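Long-range contacts in acylneuraminate lyase (Mycoplasma synoviae, PDB 4N4P), which is a member of the dihydrodipicolinate synthetase family, built as a TIM barrel and assembled here from four copies of the chain: residues 188-193 and 206-212; 176-180 and 201-205; 211-215 and 241-245. All blocks are in the same frame, centred on the assembly; numbering follows the deposited sequence.

The three contacts run from the barrel wall outward, and all are buried, though contact 2 lies at a subunit boundary. Contact 1 lies deepest, its centre about 6 Å from the centre of the chain, and is the only one of the three made by two strands; main-chain bonds hold these, and the Asp193 carboxylate extends the contact past their ends. Contact 2, about 18 Å from that centre, joins helix 173-182 to the turn leading into strand 206-209. It has apolar packing and no hydrogen bond between its segments, with Glu177 and Arg178 bonded to a second subunit. Contact 3, intermediate in depth, relies on tyrosine hydroxyls. It shares Thr211 and Tyr212 with contact 1, while contact 2 touches contact 1 through Phe176 and Phe190.

Contact 1. Residues 188-193 and 206-212; sequences FMFAWD and GFIGSTY
Phe190 and Phe207 pair where strands 188-190 and 206-209 run side by side in the same direction, the axes of these short segments approaching to 4.4 Å and turned 51° apart. They are the two strands of a beta-alpha-beta crossover through helix 196-201, forming adjacent staves of the TIM barrel. Phe190 is bonded through both its N-H and its C=O: its N gives a nearly straight bond to Gly206 O (2.8 Å, 168°), while its O takes the N-H of Ile208 at 3.0 Å, with the donor well above the carbonyl plane. The same oxygen receives a bond from water 2, which also meets the Tyr212 hydroxyl.

The side chains of Phe190 and Phe207 leave the sheet on the same face, where CB of Phe190 rests 3.6 Å from CD2 of Phe207. On the face carrying Met189, that side chain, bent at chi2 and chi3, folds back over Gly206, bringing its CE to 3.8 Å from Gly206 CA. Met189 CB also meets the tip of Ile208, CD1, the two chains crossing at about a right angle. Strand 9-12 flanks 206-209 on its other side through backbone bonds to Phe207, and Phe207 leans on helix 196-201 through Leu196 and Leu200.

Past the strand ends, Asp193 reaches across to the start of helix 212-227. Its carboxylate is gripped twice by one residue: Thr211 N lies 3.0 Å from Asp193 OD2, almost along the C-O bond, and Thr211 OG1 donates to the anti lone pair of the same oxygen in a short bond. Over one face of the Tyr212 ring, toward the rim, lies that same OD2. The other carboxylate oxygen of Asp193, OD1, is tied to Ser210 N through water 3, which donates to OD1 at 2.7 Å.

Contact 2. Residues 176-180 and 201-205; sequences FERLM and TMGAK
Glu177, whose aliphatic stem packs on Met202, has its OE2 held by two donors: Arg178 NH2 of its own helix, in a practically straight bond of 2.8 Å and 178°, and His239 ND1 of the second subunit. Arg178 grips the carboxylate side-on, its NE reaching the other oxygen, OE1, at 2.8 Å from a slightly tilted position. Asn242 of the second subunit also binds OE1, so the carboxylate is fixed by both chains. With CG anti to the backbone N (chi1 177°) and the chain bent at chi2, Glu177 lays its CG against Met202 CG at 3.7 Å while the acid group reaches the subunit boundary.

Met202 follows helix 196-201, which closes in a Schellman motif: Gly203, at positive phi, is the C' residue, with Ala204 N returning to Gly199 O and Gly203 N to Leu200 O. This helix and helix 173-182 belong to the outer layer of the TIM barrel, and the turn leads into strand 206-209. Met180 presses on the turn with its methyl group. Its chain is bent at both chi2 and chi3, which brings CE within 3.5 Å of Gly203 O; CG of the same residue sits 3.6 Å above one face of the Phe176 ring, toward its rim.

The far end of that ring meets the turn obliquely, CZ lying 3.9 Å from Ala204 CB, and CE2 approaches Met202 CB. The Phe176 ring also meets Phe190 of strand 187-190 edge-to-face, on the barrel side.

Contact 3. Residues 211-215 and 241-245; sequences TYNVN and YNDYV
The ring of Tyr244 carries the side-chain amide of Asn215 on one face, with ND2 3.3 Å above the plane and toward the rim; the amide stands almost upright on the ring, their planes 89° apart. At the ring's edge, in its plane, lies Thr211 O, and Val214 CG2 is also near the edge. Tyr241 is surrounded differently: Tyr244 CD2, from the same helix, lies over the centre of one face at 3.7 Å, while Asn215 O lies at its edge in the plane and Thr211 OG1 at the edge near the plane. Relative to this second ring the Asn215 amide is tilted by only 23°. The asparagine side chain passes both tyrosines in the opposite direction, and its OD1 is bound by Gly218 N further along its own helix.

Both hydroxyls donate to Thr211. Tyr244 OH bonds to Thr211 O at 2.7 Å, in the carbonyl plane and on a lone pair; Asn215 N shares that acceptor at 3.3 Å. Tyr241 OH donates a hydrogen bond to Thr211 OG1, also at 2.7 Å. With chi1 of 68° placing it between the backbone N and the carbonyl carbon, OG1 accepts this bond and itself donates to Asp193. The methyl is turned to Val245 instead, Thr211 CG2 lying 3.9 Å from Val245 CG2.

The contact joins the weakly bonded first turn of helix 212-227, just after strand 206-209, to the C-terminal half of helix 231-248. Val214 leans on helix 253-263 through Leu257 and Ile260, and Tyr244 touches Ile290 of helix 280-294.

Contact 1. Residues 188-193 and 206-212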
ATOM      1  N   PHE A 188     -17.306 -20.544   7.985  1.00  8.31           N
ATOM      2  CA  PHE A 188     -16.244 -19.545   8.047  1.00  8.52           C
ATOM      3  C   PHE A 188     -15.879 -19.395   9.510  1.00  8.22           C
ATOM      4  O   PHE A 188     -16.705 -18.960  10.308  1.00  9.04           O
ATOM      5  CB  PHE A 188     -16.702 -18.198   7.423  1.00  8.14           C
ATOM      6  CG  PHE A 188     -16.870 -18.272   5.944  1.00  9.66           C
ATOM      7  CD1 PHE A 188     -15.782 -18.049   5.097  1.00 11.97           C
ATOM      8  CD2 PHE A 188     -18.097 -18.615   5.385  1.00 10.57           C
ATOM      9  CE1 PHE A 188     -15.920 -18.152   3.706  1.00 14.33           C
ATOM     10  CE2 PHE A 188     -18.251 -18.726   4.007  1.00 12.50           C
ATOM     11  CZ  PHE A 188     -17.164 -18.490   3.160  1.00 13.76           C
ATOM     12  N   MET A 189     -14.649 -19.787   9.851  1.00  7.72           N
ATOM     13  CA  MET A 189     -14.123 -19.624  11.187  1.00  7.91           C
ATOM     14  C   MET A 189     -13.463 -18.234  11.254  1.00  8.55           C
ATOM     15  O   MET A 189     -12.570 -17.934  10.458  1.00  9.25           O
ATOM     16  CB  MET A 189     -13.157 -20.771  11.512  1.00  7.92           C
ATOM     17  CG  MET A 189     -13.856 -22.158  11.545  1.00  8.72           C
ATOM     18  SD  MET A 189     -15.110 -22.308  12.839  1.00 11.30           S
ATOM     19  CE  MET A 189     -14.120 -22.533  14.316  1.00 11.28           C
ATOM     20  N   PHE A 190     -13.945 -17.373  12.145  1.00  8.38           N
ATOM     21  CA  PHE A 190     -13.512 -15.969  12.154  1.00  8.42           C
ATOM     22  C   PHE A 190     -12.222 -15.815  12.997  1.00  8.87           C
ATOM     23  O   PHE A 190     -12.200 -16.163  14.173  1.00  9.40           O
ATOM     24  CB  PHE A 190     -14.642 -15.087  12.674  1.00  8.29           C
ATOM     25  CG  PHE A 190     -14.420 -13.630  12.442  1.00  8.50           C
ATOM     26  CD1 PHE A 190     -14.715 -13.057  11.202  1.00 10.33           C
ATOM     27  CD2 PHE A 190     -13.890 -12.830  13.449  1.00  8.71           C
ATOM     28  CE1 PHE A 190     -14.487 -11.698  10.975  1.00 11.44           C
ATOM     29  CE2 PHE A 190     -13.680 -11.462  13.247  1.00  8.27           C
ATOM     30  CZ  PHE A 190     -13.969 -10.894  12.015  1.00  8.04           C
ATOM     31  N   ALA A 191     -11.157 -15.306  12.383  1.00  8.91           N
ATOM     32  CA  ALA A 191      -9.834 -15.355  12.998  1.00  9.72           C
ATOM     33  C   ALA A 191      -9.227 -13.969  13.215  1.00  9.51           C
ATOM     34  O   ALA A 191      -8.009 -13.810  13.235  1.00 12.79           O
ATOM     35  CB  ALA A 191      -8.891 -16.260  12.205  1.00  9.42           C
ATOM     36  N   TRP A 192     -10.063 -12.965  13.419  1.00  8.80           N
ATOM     37  CA  TRP A 192      -9.543 -11.645  13.784  1.00  9.17           C
ATOM     38  C   TRP A 192     -10.096 -11.256  15.158  1.00  8.04           C
ATOM     39  O   TRP A 192     -11.208 -10.763  15.279  1.00  7.47           O
ATOM     40  CB  TRP A 192      -9.825 -10.597  12.696  1.00  9.68           C
ATOM     41  CG  TRP A 192      -9.260  -9.211  13.035  1.00 11.69           C
ATOM     42  CD1 TRP A 192      -8.193  -8.925  13.836  1.00 13.66           C
ATOM     43  CD2 TRP A 192      -9.756  -7.952  12.565  1.00 13.00           C
ATOM     44  NE1 TRP A 192      -7.987  -7.544  13.896  1.00 12.76           N
ATOM     45  CE2 TRP A 192      -8.924  -6.933  13.113  1.00 11.69           C
ATOM     46  CE3 TRP A 192     -10.806  -7.584  11.721  1.00 13.00           C
ATOM     47  CZ2 TRP A 192      -9.126  -5.581  12.846  1.00 14.81           C
ATOM     48  CZ3 TRP A 192     -11.013  -6.231  11.466  1.00 14.52           C
ATOM     49  CH2 TRP A 192     -10.179  -5.252  12.031  1.00 13.81           C
ATOM     50  N   ASP A 193      -9.295 -11.550  16.193  1.00  8.35           N
ATOM     51  CA  ASP A 193      -9.729 -11.484  17.579  1.00  8.32           C
ATOM     52  C   ASP A 193     -10.289 -10.107  17.935  1.00  8.14           C
ATOM     53  O   ASP A 193     -11.282  -9.989  18.676  1.00  8.17           O
ATOM     54  CB  ASP A 193      -8.545 -11.785  18.530  1.00  8.76           C
ATOM     55  CG  ASP A 193      -7.830 -13.106  18.208  1.00 10.80           C
ATOM     56  OD1 ASP A 193      -7.723 -13.445  17.023  1.00 15.19           O
ATOM     57  OD2 ASP A 193      -7.359 -13.788  19.147  1.00 10.21           O
ATOM     58  N   GLY A 206     -17.970 -19.313  15.028  1.00  7.76           N
ATOM     59  CA  GLY A 206     -16.761 -19.998  15.468  1.00  7.60           C
ATOM     60  C   GLY A 206     -15.587 -19.049  15.272  1.00  7.08           C
ATOM     61  O   GLY A 206     -15.514 -18.338  14.249  1.00  7.62           O
ATOM     62  N   PHE A 207     -14.701 -19.029  16.254  1.00  6.71           N
ATOM     63  CA  PHE A 207     -13.600 -18.063  16.303  1.00  6.84           C
ATOM     64  C   PHE A 207     -12.289 -18.757  16.589  1.00  6.84           C
ATOM     65  O   PHE A 207     -12.152 -19.474  17.581  1.00  7.27           O
ATOM     66  CB  PHE A 207     -13.896 -16.987  17.342  1.00  6.35           C
ATOM     67  CG  PHE A 207     -15.187 -16.297  17.078  1.00  7.39           C
ATOM     68  CD1 PHE A 207     -16.385 -16.822  17.555  1.00  6.18           C
ATOM     69  CD2 PHE A 207     -15.209 -15.170  16.256  1.00  7.76           C
ATOM     70  CE1 PHE A 207     -17.596 -16.206  17.225  1.00  9.13           C
ATOM     71  CE2 PHE A 207     -16.409 -14.538  15.942  1.00  7.17           C
ATOM     72  CZ  PHE A 207     -17.601 -15.056  16.416  1.00 10.20           C
ATOM     73  N   ILE A 208     -11.308 -18.530  15.719  1.00  6.36           N
ATOM     74  CA  ILE A 208      -9.980 -19.071  15.968  1.00  6.42           C
ATOM     75  C   ILE A 208      -9.058 -17.897  16.284  1.00  7.26           C
ATOM     76  O   ILE A 208      -9.047 -16.908  15.558  1.00  6.94           O
ATOM     77  CB  ILE A 208      -9.421 -19.848  14.773  1.00  6.70           C
ATOM     78  CG1 ILE A 208     -10.297 -21.087  14.473  1.00  6.71           C
ATOM     79  CG2 ILE A 208      -8.002 -20.280  15.051  1.00  6.67           C
ATOM     80  CD1 ILE A 208     -10.010 -21.715  13.119  1.00  8.86           C
ATOM     81  N   GLY A 209      -8.296 -17.989  17.354  1.00  7.93           N
ATOM     82  CA  GLY A 209      -7.415 -16.855  17.661  1.00  9.04           C
ATOM     83  C   GLY A 209      -6.388 -17.127  18.730  1.00  8.63           C
ATOM     84  O   GLY A 209      -6.614 -17.913  19.636  1.00  8.25           O
ATOM     85  N   SER A 210      -5.248 -16.450  18.593  1.00  7.85           N
ATOM     86  CA  SER A 210      -4.150 -16.585  19.538  1.00  8.55           C
ATOM     87  C   SER A 210      -4.579 -16.121  20.934  1.00  7.89           C
ATOM     88  O   SER A 210      -4.152 -16.684  21.942  1.00  8.00           O
ATOM     89  CB  SER A 210      -2.977 -15.713  19.064  1.00  7.83           C
ATOM     90  OG  SER A 210      -3.355 -14.333  19.014  1.00 10.32           O
ATOM     91  N   THR A 211      -5.397 -15.074  20.992  1.00  6.86           N
ATOM     92  CA  THR A 211      -5.666 -14.419  22.289  1.00  7.79           C
ATOM     93  C   THR A 211      -6.603 -15.233  23.188  1.00  6.85           C
ATOM     94  O   THR A 211      -6.665 -15.001  24.397  1.00  7.61           O
ATOM     95  CB  THR A 211      -6.206 -12.965  22.132  1.00  7.93           C
ATOM     96  OG1 THR A 211      -7.514 -13.006  21.561  1.00 10.69           O
ATOM     97  CG2 THR A 211      -5.278 -12.126  21.244  1.00  8.18           C
ATOM     98  N   TYR A 212      -7.302 -16.211  22.616  1.00  7.10           N
ATOM     99  CA  TYR A 212      -8.218 -17.037  23.410  1.00  7.24           C
ATOM    100  C   TYR A 212      -7.455 -18.077  24.219  1.00  7.95           C
ATOM    101  O   TYR A 212      -8.047 -18.744  25.062  1.00  7.82           O
ATOM    102  CB  TYR A 212      -9.285 -17.737  22.540  1.00  7.68           C
ATOM    103  CG  TYR A 212      -9.926 -16.806  21.530  1.00  7.95           C
ATOM    104  CD1 TYR A 212     -10.420 -15.550  21.927  1.00  9.22           C
ATOM    105  CD2 TYR A 212     -10.024 -17.169  20.182  1.00  7.27           C
ATOM    106  CE1 TYR A 212     -11.007 -14.663  20.995  1.00  9.06           C
ATOM    107  CE2 TYR A 212     -10.603 -16.293  19.236  1.00  8.56           C
ATOM    108  CZ  TYR A 212     -11.076 -15.040  19.656  1.00  9.30           C
ATOM    109  OH  TYR A 212     -11.639 -14.178  18.736  1.00  8.15           O
TER
HETATM  110  O   HOH W   1     -18.808 -19.710  11.975  1.00  9.80           O
HETATM  111  O   HOH W   2     -10.971 -14.622  16.319  1.00  9.27           O
HETATM  112  O   HOH W   3      -5.292 -14.565  16.425  1.00 13.62           O

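Contact 2. Residues 176-180 and 201-205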
ATOM      1  N   PHE A 176     -15.544 -10.187   4.203  1.00  8.53           N
ATOM      2  CA  PHE A 176     -16.134 -11.207   5.052  1.00  8.31           C
ATOM      3  C   PHE A 176     -17.643 -11.233   4.838  1.00  8.36           C
ATOM      4  O   PHE A 176     -18.264 -12.295   4.674  1.00  7.69           O
ATOM      5  CB  PHE A 176     -15.835 -10.979   6.541  1.00  8.37           C
ATOM      6  CG  PHE A 176     -16.447 -12.040   7.426  1.00  7.84           C
ATOM      7  CD1 PHE A 176     -16.045 -13.370   7.307  1.00  9.75           C
ATOM      8  CD2 PHE A 176     -17.473 -11.724   8.314  1.00 10.24           C
ATOM      9  CE1 PHE A 176     -16.634 -14.389   8.090  1.00  9.35           C
ATOM     10  CE2 PHE A 176     -18.062 -12.727   9.121  1.00 11.28           C
ATOM     11  CZ  PHE A 176     -17.639 -14.057   9.003  1.00 10.60           C
ATOM     12  N   GLU A 177     -18.229 -10.045   4.811  1.00  7.65           N
ATOM     13  CA  GLU A 177     -19.674  -9.930   4.663  1.00  8.49           C
ATOM     14  C   GLU A 177     -20.086 -10.534   3.314  1.00  8.61           C
ATOM     15  O   GLU A 177     -21.067 -11.268   3.232  1.00  9.26           O
ATOM     16  CB  GLU A 177     -20.112  -8.462   4.773  1.00  8.28           C
ATOM     17  CG  GLU A 177     -21.608  -8.248   4.555  1.00  8.98           C
ATOM     18  CD  GLU A 177     -21.966  -8.082   3.079  1.00  9.12           C
ATOM     19  OE1 GLU A 177     -21.155  -7.515   2.316  1.00  9.81           O
ATOM     20  OE2 GLU A 177     -23.057  -8.524   2.673  1.00  9.30           O
ATOM     21  N   ARG A 178     -19.316 -10.229   2.270  1.00  9.21           N
ATOM     22  CA  ARG A 178     -19.596 -10.748   0.924  1.00  9.39           C
ATOM     23  C   ARG A 178     -19.523 -12.268   0.877  1.00  9.50           C
ATOM     24  O   ARG A 178     -20.345 -12.901   0.198  1.00  9.06           O
ATOM     25  CB  ARG A 178     -18.620 -10.155  -0.105  1.00  8.51           C
ATOM     26  CG  ARG A 178     -18.699  -8.632  -0.309  1.00  9.80           C
ATOM     27  CD  ARG A 178     -19.941  -8.216  -1.142  1.00  9.34           C
ATOM     28  NE  ARG A 178     -21.183  -8.257  -0.368  1.00  8.76           N
ATOM     29  CZ  ARG A 178     -22.412  -8.228  -0.895  1.00 10.12           C
ATOM     30  NH1 ARG A 178     -22.580  -8.139  -2.224  1.00 10.98           N
ATOM     31  NH2 ARG A 178     -23.466  -8.303  -0.095  1.00  5.99           N
ATOM     32  N   LEU A 179     -18.524 -12.853   1.551  1.00  9.46           N
ATOM     33  CA  LEU A 179     -18.402 -14.316   1.628  1.00  9.09           C
ATOM     34  C   LEU A 179     -19.604 -14.938   2.320  1.00  9.48           C
ATOM     35  O   LEU A 179     -20.151 -15.945   1.850  1.00  8.29           O
ATOM     36  CB  LEU A 179     -17.133 -14.720   2.385  1.00  9.43           C
ATOM     37  CG  LEU A 179     -15.857 -14.482   1.588  1.00 10.84           C
ATOM     38  CD1 LEU A 179     -14.581 -14.683   2.475  1.00 12.76           C
ATOM     39  CD2 LEU A 179     -15.845 -15.384   0.336  1.00 12.91           C
ATOM     40  N   MET A 180     -20.019 -14.316   3.425  1.00  8.82           N
ATOM     41  CA  MET A 180     -21.145 -14.828   4.189  1.00  9.66           C
ATOM     42  C   MET A 180     -22.423 -14.765   3.356  1.00  9.94           C
ATOM     43  O   MET A 180     -23.266 -15.663   3.448  1.00  9.92           O
ATOM     44  CB  MET A 180     -21.309 -14.045   5.498  1.00  9.51           C
ATOM     45  CG  MET A 180     -20.186 -14.323   6.512  1.00  9.85           C
ATOM     46  SD  MET A 180     -20.043 -16.032   7.050  1.00 11.68           S
ATOM     47  CE  MET A 180     -21.466 -16.151   8.112  1.00 14.83           C
ATOM     48  N   THR A 201     -21.804 -10.291  14.444  1.00  8.47           N
ATOM     49  CA  THR A 201     -22.849  -9.474  13.826  1.00  8.87           C
ATOM     50  C   THR A 201     -23.087  -9.856  12.358  1.00  8.19           C
ATOM     51  O   THR A 201     -24.204  -9.775  11.872  1.00  6.99           O
ATOM     52  CB  THR A 201     -22.541  -7.979  13.995  1.00  9.71           C
ATOM     53  OG1 THR A 201     -22.516  -7.686  15.406  1.00 11.29           O
ATOM     54  CG2 THR A 201     -23.639  -7.116  13.322  1.00  9.60           C
ATOM     55  N   MET A 202     -22.042 -10.301  11.664  1.00  8.06           N
ATOM     56  CA  MET A 202     -22.233 -10.742  10.291  1.00  9.73           C
ATOM     57  C   MET A 202     -22.363 -12.278  10.138  1.00  8.97           C
ATOM     58  O   MET A 202     -22.311 -12.808   9.012  1.00  8.62           O
ATOM     59  CB  MET A 202     -21.176 -10.117   9.358  1.00 10.36           C
ATOM     60  CG  MET A 202     -21.713  -9.897   7.910  1.00 14.87           C
ATOM     61  SD  MET A 202     -23.411  -9.252   7.794  1.00 22.98           S
ATOM     62  CE  MET A 202     -23.436  -7.788   8.866  1.00 19.09           C
ATOM     63  N   GLY A 203     -22.552 -12.985  11.257  1.00  8.17           N
ATOM     64  CA  GLY A 203     -22.913 -14.416  11.192  1.00  7.60           C
ATOM     65  C   GLY A 203     -21.852 -15.443  11.559  1.00  7.66           C
ATOM     66  O   GLY A 203     -22.101 -16.636  11.495  1.00  7.53           O
ATOM     67  N   ALA A 204     -20.650 -14.986  11.894  1.00  7.60           N
ATOM     68  CA  ALA A 204     -19.632 -15.893  12.442  1.00  7.53           C
ATOM     69  C   ALA A 204     -20.119 -16.535  13.730  1.00  7.04           C
ATOM     70  O   ALA A 204     -20.721 -15.868  14.580  1.00  7.83           O
ATOM     71  CB  ALA A 204     -18.332 -15.110  12.711  1.00  7.33           C
ATOM     72  N   LYS A 205     -19.832 -17.815  13.902  1.00  6.54           N
ATOM     73  CA  LYS A 205     -20.229 -18.490  15.133  1.00  7.06           C
ATOM     74  C   LYS A 205     -19.062 -19.212  15.780  1.00  7.38           C
ATOM     75  O   LYS A 205     -19.157 -19.673  16.939  1.00  8.88           O
ATOM     76  CB  LYS A 205     -21.361 -19.485  14.833  1.00  6.88           C
ATOM     77  CG  LYS A 205     -22.674 -18.832  14.440  1.00 10.83           C
ATOM     78  CD  LYS A 205     -23.746 -19.901  14.231  1.00 15.69           C
ATOM     79  CE  LYS A 205     -25.119 -19.287  13.898  1.00 21.51           C
ATOM     80  NZ  LYS A 205     -25.826 -18.804  15.132  1.00 24.26           N
TER

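Contact 3. Residues 211-215 and 241-245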
ATOM      1  N   THR A 211      -5.397 -15.074  20.992  1.00  6.86           N
ATOM      2  CA  THR A 211      -5.666 -14.419  22.289  1.00  7.79           C
ATOM      3  C   THR A 211      -6.603 -15.233  23.188  1.00  6.85           C
ATOM      4  O   THR A 211      -6.665 -15.001  24.397  1.00  7.61           O
ATOM      5  CB  THR A 211      -6.206 -12.965  22.132  1.00  7.93           C
ATOM      6  OG1 THR A 211      -7.514 -13.006  21.561  1.00 10.69           O
ATOM      7  CG2 THR A 211      -5.278 -12.126  21.244  1.00  8.18           C
ATOM      8  N   TYR A 212      -7.302 -16.211  22.616  1.00  7.10           N
ATOM      9  CA  TYR A 212      -8.218 -17.037  23.410  1.00  7.24           C
ATOM     10  C   TYR A 212      -7.455 -18.077  24.219  1.00  7.95           C
ATOM     11  O   TYR A 212      -8.047 -18.744  25.062  1.00  7.82           O
ATOM     12  CB  TYR A 212      -9.285 -17.737  22.540  1.00  7.68           C
ATOM     13  CG  TYR A 212      -9.926 -16.806  21.530  1.00  7.95           C
ATOM     14  CD1 TYR A 212     -10.420 -15.550  21.927  1.00  9.22           C
ATOM     15  CD2 TYR A 212     -10.024 -17.169  20.182  1.00  7.27           C
ATOM     16  CE1 TYR A 212     -11.007 -14.663  20.995  1.00  9.06           C
ATOM     17  CE2 TYR A 212     -10.603 -16.293  19.236  1.00  8.56           C
ATOM     18  CZ  TYR A 212     -11.076 -15.040  19.656  1.00  9.30           C
ATOM     19  OH  TYR A 212     -11.639 -14.178  18.736  1.00  8.15           O
ATOM     20  N   ASN A 213      -6.152 -18.217  23.961  1.00  7.58           N
ATOM     21  CA  ASN A 213      -5.313 -19.099  24.782  1.00  8.39           C
ATOM     22  C   ASN A 213      -5.400 -18.762  26.275  1.00  8.48           C
ATOM     23  O   ASN A 213      -5.320 -19.660  27.116  1.00  8.47           O
ATOM     24  CB  ASN A 213      -3.828 -19.055  24.357  1.00  8.77           C
ATOM     25  CG  ASN A 213      -3.513 -19.936  23.147  1.00 10.14           C
ATOM     26  OD1 ASN A 213      -3.315 -19.439  22.011  1.00 14.48           O
ATOM     27  ND2 ASN A 213      -3.407 -21.228  23.383  1.00  9.49           N
ATOM     28  N   VAL A 214      -5.522 -17.477  26.618  1.00  7.69           N
ATOM     29  CA  VAL A 214      -5.480 -17.089  28.026  1.00  7.36           C
ATOM     30  C   VAL A 214      -6.655 -16.180  28.435  1.00  8.12           C
ATOM     31  O   VAL A 214      -6.830 -15.882  29.622  1.00  8.76           O
ATOM     32  CB  VAL A 214      -4.103 -16.444  28.431  1.00  7.14           C
ATOM     33  CG1 VAL A 214      -2.961 -17.424  28.151  1.00  8.26           C
ATOM     34  CG2 VAL A 214      -3.877 -15.105  27.677  1.00  6.40           C
ATOM     35  N   ASN A 215      -7.473 -15.776  27.466  1.00  7.96           N
ATOM     36  CA  ASN A 215      -8.629 -14.949  27.776  1.00  7.46           C
ATOM     37  C   ASN A 215      -9.917 -15.416  27.129  1.00  8.51           C
ATOM     38  O   ASN A 215     -10.724 -14.594  26.650  1.00  7.55           O
ATOM     39  CB  ASN A 215      -8.383 -13.467  27.478  1.00  7.90           C
ATOM     40  CG  ASN A 215      -9.314 -12.568  28.253  1.00  8.25           C
ATOM     41  OD1 ASN A 215     -10.085 -13.046  29.109  1.00  9.01           O
ATOM     42  ND2 ASN A 215      -9.250 -11.259  27.987  1.00  9.83           N
ATOM     43  N   TYR A 241     -11.607  -6.020  25.884  1.00  7.40           N
ATOM     44  CA  TYR A 241     -10.875  -7.081  25.188  1.00  6.42           C
ATOM     45  C   TYR A 241      -9.788  -6.512  24.281  1.00  6.20           C
ATOM     46  O   TYR A 241      -8.669  -7.014  24.209  1.00  6.21           O
ATOM     47  CB  TYR A 241     -11.842  -7.979  24.384  1.00  6.10           C
ATOM     48  CG  TYR A 241     -11.226  -9.327  24.111  1.00  6.32           C
ATOM     49  CD1 TYR A 241     -11.254 -10.336  25.088  1.00  6.52           C
ATOM     50  CD2 TYR A 241     -10.529  -9.560  22.917  1.00  8.06           C
ATOM     51  CE1 TYR A 241     -10.639 -11.557  24.866  1.00  8.13           C
ATOM     52  CE2 TYR A 241      -9.901 -10.788  22.679  1.00  8.16           C
ATOM     53  CZ  TYR A 241      -9.972 -11.782  23.669  1.00  7.31           C
ATOM     54  OH  TYR A 241      -9.375 -12.990  23.466  1.00  9.01           O
ATOM     55  N   ASN A 242     -10.108  -5.455  23.567  1.00  5.28           N
ATOM     56  CA  ASN A 242      -9.111  -4.932  22.623  1.00  5.80           C
ATOM     57  C   ASN A 242      -8.016  -4.175  23.346  1.00  5.75           C
ATOM     58  O   ASN A 242      -6.891  -4.166  22.891  1.00  5.63           O
ATOM     59  CB  ASN A 242      -9.790  -4.086  21.551  1.00  4.78           C
ATOM     60  CG  ASN A 242     -10.573  -4.974  20.547  1.00  7.24           C
ATOM     61  OD1 ASN A 242     -10.615  -6.197  20.710  1.00  7.71           O
ATOM     62  ND2 ASN A 242     -11.163  -4.365  19.520  1.00  6.10           N
ATOM     63  N   ASP A 243      -8.349  -3.606  24.507  1.00  6.63           N
ATOM     64  CA  ASP A 243      -7.317  -3.047  25.395  1.00  7.35           C
ATOM     65  C   ASP A 243      -6.357  -4.179  25.749  1.00  6.78           C
ATOM     66  O   ASP A 243      -5.130  -4.020  25.689  1.00  7.28           O
ATOM     67  CB  ASP A 243      -7.925  -2.486  26.689  1.00  8.07           C
ATOM     68  CG  ASP A 243      -8.588  -1.136  26.511  1.00 10.12           C
ATOM     69  OD1 ASP A 243      -8.467  -0.495  25.450  1.00 10.75           O
ATOM     70  OD2 ASP A 243      -9.233  -0.716  27.472  1.00  9.69           O
ATOM     71  N   TYR A 244      -6.937  -5.316  26.111  1.00  7.03           N
ATOM     72  CA  TYR A 244      -6.174  -6.516  26.487  1.00  7.15           C
ATOM     73  C   TYR A 244      -5.269  -6.970  25.358  1.00  7.74           C
ATOM     74  O   TYR A 244      -4.089  -7.224  25.575  1.00  6.26           O
ATOM     75  CB  TYR A 244      -7.121  -7.644  26.917  1.00  7.65           C
ATOM     76  CG  TYR A 244      -6.648  -9.056  26.620  1.00  7.75           C
ATOM     77  CD1 TYR A 244      -5.568  -9.630  27.319  1.00  7.83           C
ATOM     78  CD2 TYR A 244      -7.308  -9.840  25.636  1.00  5.48           C
ATOM     79  CE1 TYR A 244      -5.137 -10.951  27.035  1.00  6.95           C
ATOM     80  CE2 TYR A 244      -6.914 -11.153  25.367  1.00  5.72           C
ATOM     81  CZ  TYR A 244      -5.821 -11.700  26.054  1.00  6.16           C
ATOM     82  OH  TYR A 244      -5.418 -12.991  25.780  1.00  7.61           O
ATOM     83  N   VAL A 245      -5.820  -7.073  24.150  1.00  7.54           N
ATOM     84  CA  VAL A 245      -5.006  -7.536  23.023  1.00  7.50           C
ATOM     85  C   VAL A 245      -3.806  -6.620  22.797  1.00  8.07           C
ATOM     86  O   VAL A 245      -2.679  -7.099  22.687  1.00  7.18           O
ATOM     87  CB  VAL A 245      -5.825  -7.685  21.727  1.00  7.49           C
ATOM     88  CG1 VAL A 245      -4.916  -8.190  20.595  1.00  8.14           C
ATOM     89  CG2 VAL A 245      -7.019  -8.681  21.948  1.00  7.83           C
TER